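Local coordinates for protein RNA polymerase sigma factor SIGMA-28 (FliA) (Aquifex aeolicus, PDB 1RP3) that probably serves as the flagellar sigma factor that directs RNA polymerase to its promoters, held here in an inactive complex with the anti-sigma factor FlgM, at residues Lys26-Asn31 with Arg75-Ile80; Pro65-Ala70 with Pro163-Val168; Lys138-Tyr143 with Gln222-Ala227. All coordinates share one frame; numbering follows the deposited sequence.

Contact 1 of 3, residues Lys26-Asn31 with Arg75-Ile80; sequences KAIATN and RIKGAI
Ile28 meets Ile76, Lys77 and Ile80 in a helix-to-helix contact inside the all-helical sigma-70 region 2, where helix 7-33 packs against helix 66-85. The two segments cross at -44° with their axes 10.3 Å apart, a spacing bridged by branched aliphatic side chains. Ile28 does so with two separate methyls. Its CG2, set anti to the backbone N while CG1 stands beside that N (chi1 -68°), sits among three partners: it lies 3.7 Å from Lys77 CG and also touches Ile76 CG2 and Ile80 CD1. Its CD1, at the end of the longer branch, reaches past to Ile76 CG2 at 3.8 Å, the two isoleucines lying askew rather than alongside. Lys77 runs nearly at right angles to Ile28, giving it only the base of the chain. Beyond CG that chain is extended and carries NZ to the anti-sigma chain, where it forms a salt bridge with the terminal OXT of Thr88 of FlgM and a hydrogen bond with Phe86 O of FlgM. One lysine therefore serves both the hydrophobic contact and the inhibitor interface. Cutting Ile28 back to an alanine is likely to leave Ile76 CG2 and Ile80 CD1 without their packing partner and the aliphatic base of Lys77 less firmly supported. On neighbouring faces of the same helix Ala29 and Thr30 pack on helix 42-58, and Thr30 OG1 turns back to donate to Lys26 O at 2.9 Å, sitting above that carbonyl's plane.

Contact 2 of 3, residues Pro65-Ala70 with Pro163-Val168; sequences PKRAEA and PSSTNV
Arg67 reaches from the first turn of helix 66-85 to the carbonyl oxygen of Ser165, and nearly all the close contact is gathered at this one point. From CG to NE its chain is extended, which carries the guanidinium well clear of its own helix to meet the 163-168 segment end-on. NH1 and NH2 both donate to Ser165 O, at 3.1 Å and 3.0 Å, with N-H...O angles of 143° and 147°. The acceptor lies at the guanidinium edge and in its plane, so the fork fixes the rotation of the group, although NH2 comes from well above the carbonyl plane and NH1 is tilted from it, both on the same face. The third nitrogen, NE, has its own partner in a salt bridge to Glu170 OE1 on helix 167-185, which ties region 2 to the segment belonging to region 3. The carbonyl that Arg67 grips belongs to the residue just before the N-cap of that helix, Thr166, whose side chain caps a backbone N in the first turn while Thr166 N bonds to Glu169 OE1, consistent with a capping box. The remaining neighbours are looser and mostly exposed. Asn167 brings OD1 to 3.6 Å from Arg67 NH2, but obliquely, with amide and guanidinium planes 72° apart. Ser165 OG stays 3.8 Å from Arg67 NH2 and spends its polarity on Ile162 O instead. Pro163, itself exposed, lies at the margin of the contact, its carbonyl oxygen 4.0 Å from Arg67 NH1.

Contact 3 of 3, residues Lys138-Tyr143 with Gln222-Ala227; sequences KINFSY and QLKAKA
Asn140 and Ala225 bring their CA atoms to 5.5 Å, the closest such pair where helix 138-143 and helix 222-227 run nearly parallel, 19° apart with axes at 9.1 Å. The second helix is the last of region 4, the recognition helix position of its helix-turn-helix in this family, and here it lies against the long helix 129-158 of region 3, consistent with a sigma factor folded onto itself in the inactive complex. Ala225, with no more than a methyl, permits the approach: CB sits 3.5 Å from Asn140 ND2 and 3.7 Å from Tyr143 CD2, touching both an amide and a ring. The amide end of Asn140 faces the turn of the opposite helix. ND2 comes within 3.2 Å of Ala225 N, but both are donors and no bond joins them; its hydrogen bond goes to Ser221 O, one turn back along the same helix. Lys224 crosses the amide obliquely. With CG anti to its backbone N (chi1 179°) and the rest extended, its CB, CG and CD pass ND2 at 3.6 to 3.7 Å before NZ reaches the hydrogen bond with His35 ND1. A nonpolar stretch of lysine thus borders an amide nitrogen that already donates to a backbone carbonyl. Tyr143, one turn further on, takes the methyl of Ala225 over its ring face near the rim, above CD2 and CE2, while its OH bonds to Glu98 OE2. Over the same face, offset toward the rim, lies Ala225 O, 4.1 Å above the plane.

Overall arrangement
Contacts 1 and 3 are buried packings of helix on helix, with centres about 20 Å apart, whereas contact 2 lies at the surface, about 33 Å between centres from contact 3 and on the opposite side of the chain's centre. Helix 66-85 serves two of them: its beginning holds the loop of contact 2 and its middle packs in contact 1. The chemistry follows the setting. Contact 1 joins elements of region 2 through aliphatic carbons, contact 3 sets regions 3 and 4 together with a small residue beside an amide and a ring, and contact 2 links regions 2 and 3 by one charged side chain gripping a carbonyl.

Contact 1 of 3, residues Lys26-Asn31 with Arg75-Ile80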
ATOM      1  N   LYS A  26      -4.986   8.268   6.818  1.00 29.18           N
ATOM      2  CA  LYS A  26      -4.827   7.231   7.830  1.00 29.35           C
ATOM      3  C   LYS A  26      -5.092   5.889   7.169  1.00 28.09           C
ATOM      4  O   LYS A  26      -4.277   4.972   7.255  1.00 30.17           O
ATOM      5  CB  LYS A  26      -5.842   7.450   8.958  1.00 34.51           C
ATOM      6  CG  LYS A  26      -5.472   6.925  10.339  1.00 36.57           C
ATOM      7  CD  LYS A  26      -4.878   5.547  10.325  1.00 39.58           C
ATOM      8  CE  LYS A  26      -5.165   4.791  11.614  1.00 44.19           C
ATOM      9  NZ  LYS A  26      -6.599   4.352  11.720  1.00 44.91           N
ATOM     10  N   ALA A  27      -6.226   5.795   6.480  1.00 25.59           N
ATOM     11  CA  ALA A  27      -6.628   4.568   5.813  1.00 22.90           C
ATOM     12  C   ALA A  27      -5.582   4.048   4.824  1.00 24.47           C
ATOM     13  O   ALA A  27      -5.244   2.862   4.819  1.00 24.81           O
ATOM     14  CB  ALA A  27      -7.935   4.784   5.134  1.00 20.86           C
ATOM     15  N   ILE A  28      -5.003   4.972   4.061  1.00 25.35           N
ATOM     16  CA  ILE A  28      -3.995   4.643   3.063  1.00 22.20           C
ATOM     17  C   ILE A  28      -2.693   4.194   3.718  1.00 23.80           C
ATOM     18  O   ILE A  28      -2.090   3.215   3.288  1.00 23.71           O
ATOM     19  CB  ILE A  28      -3.772   5.845   2.089  1.00 22.37           C
ATOM     20  CG1 ILE A  28      -5.039   6.036   1.248  1.00 23.40           C
ATOM     21  CG2 ILE A  28      -2.578   5.591   1.176  1.00 18.77           C
ATOM     22  CD1 ILE A  28      -5.109   7.357   0.479  1.00 27.18           C
ATOM     23  N   ALA A  29      -2.282   4.880   4.777  1.00 24.42           N
ATOM     24  CA  ALA A  29      -1.050   4.539   5.478  1.00 23.34           C
ATOM     25  C   ALA A  29      -1.174   3.173   6.136  1.00 23.91           C
ATOM     26  O   ALA A  29      -0.262   2.345   6.067  1.00 25.68           O
ATOM     27  CB  ALA A  29      -0.724   5.615   6.512  1.00 24.99           C
ATOM     28  N   THR A  30      -2.341   2.910   6.711  1.00 25.59           N
ATOM     29  CA  THR A  30      -2.596   1.635   7.369  1.00 26.22           C
ATOM     30  C   THR A  30      -2.544   0.495   6.334  1.00 28.14           C
ATOM     31  O   THR A  30      -1.949  -0.553   6.577  1.00 28.60           O
ATOM     32  CB  THR A  30      -3.995   1.650   8.074  1.00 28.60           C
ATOM     33  OG1 THR A  30      -4.037   2.709   9.035  1.00 31.75           O
ATOM     34  CG2 THR A  30      -4.274   0.340   8.800  1.00 27.35           C
ATOM     35  N   ASN A  31      -3.167   0.708   5.182  1.00 31.05           N
ATOM     36  CA  ASN A  31      -3.200  -0.305   4.138  1.00 32.49           C
ATOM     37  C   ASN A  31      -1.822  -0.608   3.568  1.00 32.24           C
ATOM     38  O   ASN A  31      -1.497  -1.767   3.281  1.00 30.60           O
ATOM     39  CB  ASN A  31      -4.167   0.090   3.033  1.00 35.49           C
ATOM     40  CG  ASN A  31      -4.404  -1.027   2.057  1.00 42.82           C
ATOM     41  OD1 ASN A  31      -4.093  -0.898   0.878  1.00 48.90           O
ATOM     42  ND2 ASN A  31      -4.927  -2.151   2.545  1.00 43.71           N
ATOM     43  N   ARG A  75      -2.461  11.588  -4.966  1.00 32.09           N
ATOM     44  CA  ARG A  75      -1.321  12.363  -4.477  1.00 29.84           C
ATOM     45  C   ARG A  75      -0.803  11.868  -3.128  1.00 29.94           C
ATOM     46  O   ARG A  75       0.401  11.892  -2.876  1.00 32.14           O
ATOM     47  CB  ARG A  75      -1.659  13.854  -4.402  1.00 31.55           C
ATOM     48  CG  ARG A  75      -2.017  14.494  -5.751  1.00 31.06           C
ATOM     49  CD  ARG A  75      -0.821  14.548  -6.684  1.00 30.43           C
ATOM     50  NE  ARG A  75       0.359  15.145  -6.055  1.00 34.89           N
ATOM     51  CZ  ARG A  75       0.610  16.456  -5.992  1.00 37.04           C
ATOM     52  NH1 ARG A  75      -0.233  17.341  -6.523  1.00 34.93           N
ATOM     53  NH2 ARG A  75       1.707  16.891  -5.380  1.00 34.95           N
ATOM     54  N   ILE A  76      -1.712  11.404  -2.272  1.00 30.73           N
ATOM     55  CA  ILE A  76      -1.353  10.889  -0.954  1.00 27.91           C
ATOM     56  C   ILE A  76      -0.482   9.645  -1.126  1.00 27.95           C
ATOM     57  O   ILE A  76       0.596   9.564  -0.543  1.00 26.45           O
ATOM     58  CB  ILE A  76      -2.620  10.542  -0.115  1.00 26.55           C
ATOM     59  CG1 ILE A  76      -3.365  11.819   0.264  1.00 25.13           C
ATOM     60  CG2 ILE A  76      -2.254   9.727   1.129  1.00 22.29           C
ATOM     61  CD1 ILE A  76      -4.754  11.554   0.823  1.00 17.92           C
ATOM     62  N   LYS A  77      -0.950   8.695  -1.940  1.00 27.08           N
ATOM     63  CA  LYS A  77      -0.199   7.460  -2.204  1.00 28.28           C
ATOM     64  C   LYS A  77       1.153   7.813  -2.819  1.00 27.38           C
ATOM     65  O   LYS A  77       2.190   7.301  -2.397  1.00 26.26           O
ATOM     66  CB  LYS A  77      -0.981   6.528  -3.144  1.00 26.90           C
ATOM     67  CG  LYS A  77      -2.272   5.989  -2.532  1.00 30.60           C
ATOM     68  CD  LYS A  77      -2.942   4.911  -3.374  1.00 32.41           C
ATOM     69  CE  LYS A  77      -4.153   4.318  -2.637  1.00 31.13           C
ATOM     70  NZ  LYS A  77      -4.724   3.098  -3.292  1.00 30.29           N
ATOM     71  N   GLY A  78       1.130   8.791  -3.727  1.00 27.97           N
ATOM     72  CA  GLY A  78       2.326   9.232  -4.409  1.00 27.38           C
ATOM     73  C   GLY A  78       3.352   9.776  -3.454  1.00 28.46           C
ATOM     74  O   GLY A  78       4.516   9.399  -3.537  1.00 29.25           O
ATOM     75  N   ALA A  79       2.923  10.616  -2.514  1.00 27.82           N
ATOM     76  CA  ALA A  79       3.855  11.197  -1.549  1.00 26.77           C
ATOM     77  C   ALA A  79       4.428  10.141  -0.617  1.00 25.81           C
ATOM     78  O   ALA A  79       5.580  10.228  -0.211  1.00 28.61           O
ATOM     79  CB  ALA A  79       3.181  12.308  -0.737  1.00 24.06           C
ATOM     80  N   ILE A  80       3.626   9.137  -0.285  1.00 25.52           N
ATOM     81  CA  ILE A  80       4.079   8.089   0.617  1.00 26.21           C
ATOM     82  C   ILE A  80       5.082   7.187  -0.099  1.00 27.11           C
ATOM     83  O   ILE A  80       6.123   6.854   0.462  1.00 27.14           O
ATOM     84  CB  ILE A  80       2.869   7.306   1.207  1.00 25.87           C
ATOM     85  CG1 ILE A  80       2.083   8.216   2.149  1.00 24.73           C
ATOM     86  CG2 ILE A  80       3.308   6.058   1.937  1.00 25.56           C
ATOM     87  CD1 ILE A  80       0.810   7.589   2.703  1.00 25.07           C
TER

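Contact 2 of 3, residues Pro65-Ala70 with Pro163-Val168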
ATOM      1  N   PRO A  65     -16.339  16.559  -7.096  1.00 75.54           N
ATOM      2  CA  PRO A  65     -16.047  15.888  -5.824  1.00 72.25           C
ATOM      3  C   PRO A  65     -15.417  14.497  -5.875  1.00 68.72           C
ATOM      4  O   PRO A  65     -14.346  14.284  -5.305  1.00 68.49           O
ATOM      5  CB  PRO A  65     -17.406  15.897  -5.142  1.00 72.96           C
ATOM      6  CG  PRO A  65     -17.853  17.304  -5.425  1.00 74.19           C
ATOM      7  CD  PRO A  65     -17.339  17.620  -6.853  1.00 75.23           C
ATOM      8  N   LYS A  66     -16.089  13.548  -6.527  1.00 64.55           N
ATOM      9  CA  LYS A  66     -15.563  12.190  -6.658  1.00 61.29           C
ATOM     10  C   LYS A  66     -14.210  12.236  -7.370  1.00 58.16           C
ATOM     11  O   LYS A  66     -13.323  11.432  -7.081  1.00 58.70           O
ATOM     12  CB  LYS A  66     -16.540  11.302  -7.431  1.00 60.39           C
ATOM     13  N   ARG A  67     -14.064  13.191  -8.289  1.00 54.67           N
ATOM     14  CA  ARG A  67     -12.833  13.379  -9.049  1.00 50.30           C
ATOM     15  C   ARG A  67     -11.781  14.048  -8.191  1.00 47.09           C
ATOM     16  O   ARG A  67     -10.601  13.735  -8.298  1.00 46.57           O
ATOM     17  CB  ARG A  67     -13.084  14.193 -10.319  1.00 49.36           C
ATOM     18  CG  ARG A  67     -13.625  13.358 -11.468  1.00 49.62           C
ATOM     19  CD  ARG A  67     -13.739  14.181 -12.740  1.00 51.39           C
ATOM     20  NE  ARG A  67     -14.204  13.394 -13.879  1.00 51.07           N
ATOM     21  CZ  ARG A  67     -14.380  13.880 -15.105  1.00 50.82           C
ATOM     22  NH1 ARG A  67     -14.142  15.156 -15.363  1.00 50.42           N
ATOM     23  NH2 ARG A  67     -14.742  13.075 -16.092  1.00 50.87           N
ATOM     24  N   ALA A  68     -12.215  14.954  -7.321  1.00 44.97           N
ATOM     25  CA  ALA A  68     -11.296  15.644  -6.418  1.00 43.16           C
ATOM     26  C   ALA A  68     -10.714  14.608  -5.454  1.00 42.22           C
ATOM     27  O   ALA A  68      -9.502  14.552  -5.245  1.00 40.74           O
ATOM     28  CB  ALA A  68     -12.026  16.735  -5.640  1.00 41.50           C
ATOM     29  N   GLU A  69     -11.586  13.734  -4.957  1.00 39.50           N
ATOM     30  CA  GLU A  69     -11.198  12.691  -4.031  1.00 39.96           C
ATOM     31  C   GLU A  69     -10.222  11.704  -4.661  1.00 37.28           C
ATOM     32  O   GLU A  69      -9.219  11.353  -4.047  1.00 36.17           O
ATOM     33  CB  GLU A  69     -12.429  11.964  -3.508  1.00 42.71           C
ATOM     34  CG  GLU A  69     -12.127  10.991  -2.375  1.00 49.41           C
ATOM     35  CD  GLU A  69     -13.346  10.200  -1.933  1.00 53.90           C
ATOM     36  OE1 GLU A  69     -14.470  10.757  -1.984  1.00 55.90           O
ATOM     37  OE2 GLU A  69     -13.167   9.020  -1.531  1.00 57.04           O
ATOM     38  N   ALA A  70     -10.506  11.270  -5.884  1.00 35.56           N
ATOM     39  CA  ALA A  70      -9.635  10.326  -6.589  1.00 34.10           C
ATOM     40  C   ALA A  70      -8.260  10.957  -6.803  1.00 33.00           C
ATOM     41  O   ALA A  70      -7.223  10.293  -6.684  1.00 32.53           O
ATOM     42  CB  ALA A  70     -10.255   9.915  -7.909  1.00 31.45           C
ATOM     43  N   PRO A 163      -9.454  15.428 -15.986  1.00 64.68           N
ATOM     44  CA  PRO A 163     -10.067  16.707 -15.609  1.00 64.34           C
ATOM     45  C   PRO A 163     -10.759  17.410 -16.779  1.00 62.72           C
ATOM     46  O   PRO A 163     -11.722  18.146 -16.580  1.00 63.88           O
ATOM     47  CB  PRO A 163      -8.879  17.515 -15.065  1.00 64.88           C
ATOM     48  CG  PRO A 163      -7.717  16.965 -15.813  1.00 65.32           C
ATOM     49  CD  PRO A 163      -7.997  15.479 -15.758  1.00 65.22           C
ATOM     50  N   SER A 164     -10.264  17.201 -17.992  1.00 60.56           N
ATOM     51  CA  SER A 164     -10.889  17.815 -19.157  1.00 58.43           C
ATOM     52  C   SER A 164     -11.674  16.778 -19.981  1.00 56.61           C
ATOM     53  O   SER A 164     -12.058  17.032 -21.124  1.00 56.35           O
ATOM     54  CB  SER A 164      -9.846  18.546 -20.019  1.00 58.77           C
ATOM     55  OG  SER A 164      -8.884  17.659 -20.565  1.00 58.66           O
ATOM     56  N   SER A 165     -11.923  15.614 -19.387  1.00 53.55           N
ATOM     57  CA  SER A 165     -12.665  14.559 -20.070  1.00 50.43           C
ATOM     58  C   SER A 165     -14.071  14.430 -19.498  1.00 49.14           C
ATOM     59  O   SER A 165     -14.358  14.932 -18.416  1.00 49.19           O
ATOM     60  CB  SER A 165     -11.929  13.220 -19.957  1.00 50.27           C
ATOM     61  OG  SER A 165     -12.013  12.691 -18.648  1.00 47.80           O
ATOM     62  N   THR A 166     -14.953  13.789 -20.255  1.00 48.11           N
ATOM     63  CA  THR A 166     -16.326  13.578 -19.821  1.00 47.33           C
ATOM     64  C   THR A 166     -16.374  12.276 -19.032  1.00 49.49           C
ATOM     65  O   THR A 166     -15.433  11.460 -19.093  1.00 47.48           O
ATOM     66  CB  THR A 166     -17.296  13.442 -21.015  1.00 46.53           C
ATOM     67  OG1 THR A 166     -16.899  12.323 -21.824  1.00 43.88           O
ATOM     68  CG2 THR A 166     -17.316  14.725 -21.851  1.00 43.37           C
ATOM     69  N   ASN A 167     -17.486  12.074 -18.327  1.00 50.27           N
ATOM     70  CA  ASN A 167     -17.678  10.885 -17.517  1.00 52.19           C
ATOM     71  C   ASN A 167     -17.596   9.635 -18.366  1.00 51.79           C
ATOM     72  O   ASN A 167     -16.996   8.648 -17.955  1.00 53.96           O
ATOM     73  CB  ASN A 167     -19.011  10.946 -16.769  1.00 56.06           C
ATOM     74  CG  ASN A 167     -19.035  12.038 -15.703  1.00 59.97           C
ATOM     75  OD1 ASN A 167     -18.033  12.273 -15.009  1.00 61.66           O
ATOM     76  ND2 ASN A 167     -20.176  12.722 -15.578  1.00 61.08           N
ATOM     77  N   VAL A 168     -18.155   9.696 -19.570  1.00 52.13           N
ATOM     78  CA  VAL A 168     -18.140   8.553 -20.484  1.00 51.29           C
ATOM     79  C   VAL A 168     -16.720   8.234 -20.952  1.00 49.88           C
ATOM     80  O   VAL A 168     -16.327   7.070 -21.036  1.00 48.53           O
ATOM     81  CB  VAL A 168     -19.092   8.777 -21.697  1.00 52.12           C
ATOM     82  CG1 VAL A 168     -18.754  10.072 -22.411  1.00 54.27           C
ATOM     83  CG2 VAL A 168     -19.019   7.600 -22.663  1.00 52.81           C
TER

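Contact 3 of 3, residues Lys138-Tyr143 with Gln222-Ala227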
ATOM      1  N   LYS A 138      10.957  -6.416   3.451  1.00 35.51           N
ATOM      2  CA  LYS A 138      11.722  -5.471   2.638  1.00 35.96           C
ATOM      3  C   LYS A 138      11.809  -5.982   1.209  1.00 36.27           C
ATOM      4  O   LYS A 138      11.618  -5.225   0.259  1.00 37.61           O
ATOM      5  CB  LYS A 138      13.136  -5.268   3.190  1.00 36.62           C
ATOM      6  CG  LYS A 138      13.185  -4.514   4.506  1.00 40.24           C
ATOM      7  CD  LYS A 138      14.609  -4.305   4.980  1.00 43.74           C
ATOM      8  CE  LYS A 138      15.394  -3.378   4.063  1.00 45.54           C
ATOM      9  NZ  LYS A 138      16.806  -3.220   4.537  1.00 45.78           N
ATOM     10  N   ILE A 139      12.053  -7.283   1.068  1.00 34.67           N
ATOM     11  CA  ILE A 139      12.163  -7.913  -0.239  1.00 34.14           C
ATOM     12  C   ILE A 139      10.861  -7.722  -1.004  1.00 34.48           C
ATOM     13  O   ILE A 139      10.850  -7.183  -2.116  1.00 35.32           O
ATOM     14  CB  ILE A 139      12.488  -9.424  -0.115  1.00 34.38           C
ATOM     15  CG1 ILE A 139      13.941  -9.610   0.325  1.00 34.19           C
ATOM     16  CG2 ILE A 139      12.225 -10.136  -1.441  1.00 34.62           C
ATOM     17  CD1 ILE A 139      14.260 -11.025   0.784  1.00 35.05           C
ATOM     18  N   ASN A 140       9.768  -8.138  -0.378  1.00 35.18           N
ATOM     19  CA  ASN A 140       8.442  -8.008  -0.957  1.00 36.41           C
ATOM     20  C   ASN A 140       8.058  -6.565  -1.236  1.00 34.14           C
ATOM     21  O   ASN A 140       7.360  -6.281  -2.220  1.00 32.76           O
ATOM     22  CB  ASN A 140       7.402  -8.664  -0.055  1.00 36.79           C
ATOM     23  CG  ASN A 140       7.323 -10.149  -0.271  1.00 43.02           C
ATOM     24  OD1 ASN A 140       7.609 -10.942   0.624  1.00 45.05           O
ATOM     25  ND2 ASN A 140       6.966 -10.541  -1.491  1.00 46.28           N
ATOM     26  N   PHE A 141       8.521  -5.640  -0.396  1.00 34.13           N
ATOM     27  CA  PHE A 141       8.162  -4.258  -0.650  1.00 34.43           C
ATOM     28  C   PHE A 141       8.886  -3.693  -1.875  1.00 36.32           C
ATOM     29  O   PHE A 141       8.332  -2.857  -2.598  1.00 37.91           O
ATOM     30  CB  PHE A 141       8.297  -3.360   0.578  1.00 29.97           C
ATOM     31  CG  PHE A 141       7.444  -2.132   0.483  1.00 30.20           C
ATOM     32  CD1 PHE A 141       6.059  -2.240   0.522  1.00 27.97           C
ATOM     33  CD2 PHE A 141       8.012  -0.883   0.254  1.00 31.22           C
ATOM     34  CE1 PHE A 141       5.257  -1.129   0.327  1.00 30.63           C
ATOM     35  CE2 PHE A 141       7.206   0.240   0.055  1.00 30.93           C
ATOM     36  CZ  PHE A 141       5.832   0.115   0.092  1.00 29.37           C
ATOM     37  N   SER A 142      10.088  -4.201  -2.141  1.00 35.90           N
ATOM     38  CA  SER A 142      10.858  -3.781  -3.305  1.00 37.29           C
ATOM     39  C   SER A 142      10.069  -4.082  -4.568  1.00 35.66           C
ATOM     40  O   SER A 142      10.085  -3.296  -5.508  1.00 34.83           O
ATOM     41  CB  SER A 142      12.187  -4.538  -3.377  1.00 42.24           C
ATOM     42  OG  SER A 142      12.988  -4.271  -2.244  1.00 47.76           O
ATOM     43  N   TYR A 143       9.389  -5.225  -4.590  1.00 34.68           N
ATOM     44  CA  TYR A 143       8.587  -5.600  -5.746  1.00 37.73           C
ATOM     45  C   TYR A 143       7.312  -4.777  -5.811  1.00 38.61           C
ATOM     46  O   TYR A 143       6.745  -4.574  -6.883  1.00 40.30           O
ATOM     47  CB  TYR A 143       8.284  -7.093  -5.741  1.00 39.05           C
ATOM     48  CG  TYR A 143       9.515  -7.940  -6.002  1.00 45.50           C
ATOM     49  CD1 TYR A 143      10.110  -7.978  -7.271  1.00 46.76           C
ATOM     50  CD2 TYR A 143      10.113  -8.673  -4.972  1.00 45.74           C
ATOM     51  CE1 TYR A 143      11.267  -8.727  -7.505  1.00 48.80           C
ATOM     52  CE2 TYR A 143      11.270  -9.421  -5.196  1.00 47.77           C
ATOM     53  CZ  TYR A 143      11.843  -9.444  -6.461  1.00 48.97           C
ATOM     54  OH  TYR A 143      12.981 -10.191  -6.683  1.00 50.04           O
ATOM     55  N   GLN A 222       7.608 -15.829  -1.120  1.00 41.03           N
ATOM     56  CA  GLN A 222       8.217 -16.110  -2.425  1.00 42.89           C
ATOM     57  C   GLN A 222       7.130 -16.094  -3.503  1.00 40.33           C
ATOM     58  O   GLN A 222       7.341 -15.602  -4.605  1.00 38.95           O
ATOM     59  CB  GLN A 222       8.974 -17.445  -2.445  1.00 46.11           C
ATOM     60  CG  GLN A 222       8.100 -18.681  -2.587  1.00 55.64           C
ATOM     61  CD  GLN A 222       8.875 -19.887  -3.088  1.00 60.79           C
ATOM     62  OE1 GLN A 222       9.578 -19.805  -4.103  1.00 64.19           O
ATOM     63  NE2 GLN A 222       8.756 -21.017  -2.378  1.00 61.15           N
ATOM     64  N   LEU A 223       5.952 -16.605  -3.158  1.00 40.33           N
ATOM     65  CA  LEU A 223       4.827 -16.622  -4.079  1.00 40.03           C
ATOM     66  C   LEU A 223       4.347 -15.198  -4.413  1.00 40.04           C
ATOM     67  O   LEU A 223       3.973 -14.922  -5.552  1.00 38.98           O
ATOM     68  CB  LEU A 223       3.688 -17.462  -3.498  1.00 38.81           C
ATOM     69  CG  LEU A 223       3.878 -18.987  -3.546  1.00 41.40           C
ATOM     70  CD1 LEU A 223       2.712 -19.711  -2.864  1.00 41.21           C
ATOM     71  CD2 LEU A 223       4.010 -19.457  -4.992  1.00 40.83           C
ATOM     72  N   LYS A 224       4.371 -14.305  -3.418  1.00 40.68           N
ATOM     73  CA  LYS A 224       3.957 -12.910  -3.593  1.00 38.86           C
ATOM     74  C   LYS A 224       4.998 -12.193  -4.451  1.00 38.07           C
ATOM     75  O   LYS A 224       4.657 -11.541  -5.425  1.00 37.57           O
ATOM     76  CB  LYS A 224       3.827 -12.212  -2.229  1.00 38.42           C
ATOM     77  CG  LYS A 224       3.416 -10.731  -2.293  1.00 38.23           C
ATOM     78  CD  LYS A 224       3.373 -10.070  -0.904  1.00 33.97           C
ATOM     79  CE  LYS A 224       2.913  -8.611  -0.982  1.00 34.54           C
ATOM     80  NZ  LYS A 224       2.971  -7.920   0.326  1.00 31.44           N
ATOM     81  N   ALA A 225       6.268 -12.349  -4.099  1.00 39.01           N
ATOM     82  CA  ALA A 225       7.358 -11.723  -4.845  1.00 40.94           C
ATOM     83  C   ALA A 225       7.389 -12.168  -6.306  1.00 42.23           C
ATOM     84  O   ALA A 225       7.585 -11.343  -7.204  1.00 41.93           O
ATOM     85  CB  ALA A 225       8.688 -12.018  -4.179  1.00 39.46           C
ATOM     86  N   LYS A 226       7.170 -13.462  -6.544  1.00 42.21           N
ATOM     87  CA  LYS A 226       7.165 -13.997  -7.905  1.00 41.96           C
ATOM     88  C   LYS A 226       5.990 -13.424  -8.677  1.00 41.41           C
ATOM     89  O   LYS A 226       6.148 -12.932  -9.792  1.00 43.35           O
ATOM     90  CB  LYS A 226       7.113 -15.522  -7.894  1.00 43.60           C
ATOM     91  N   ALA A 227       4.817 -13.432  -8.062  1.00 40.22           N
ATOM     92  CA  ALA A 227       3.639 -12.878  -8.713  1.00 39.51           C
ATOM     93  C   ALA A 227       3.837 -11.388  -9.031  1.00 39.58           C
ATOM     94  O   ALA A 227       3.540 -10.936 -10.132  1.00 39.06           O
ATOM     95  CB  ALA A 227       2.431 -13.071  -7.842  1.00 38.24           C
TER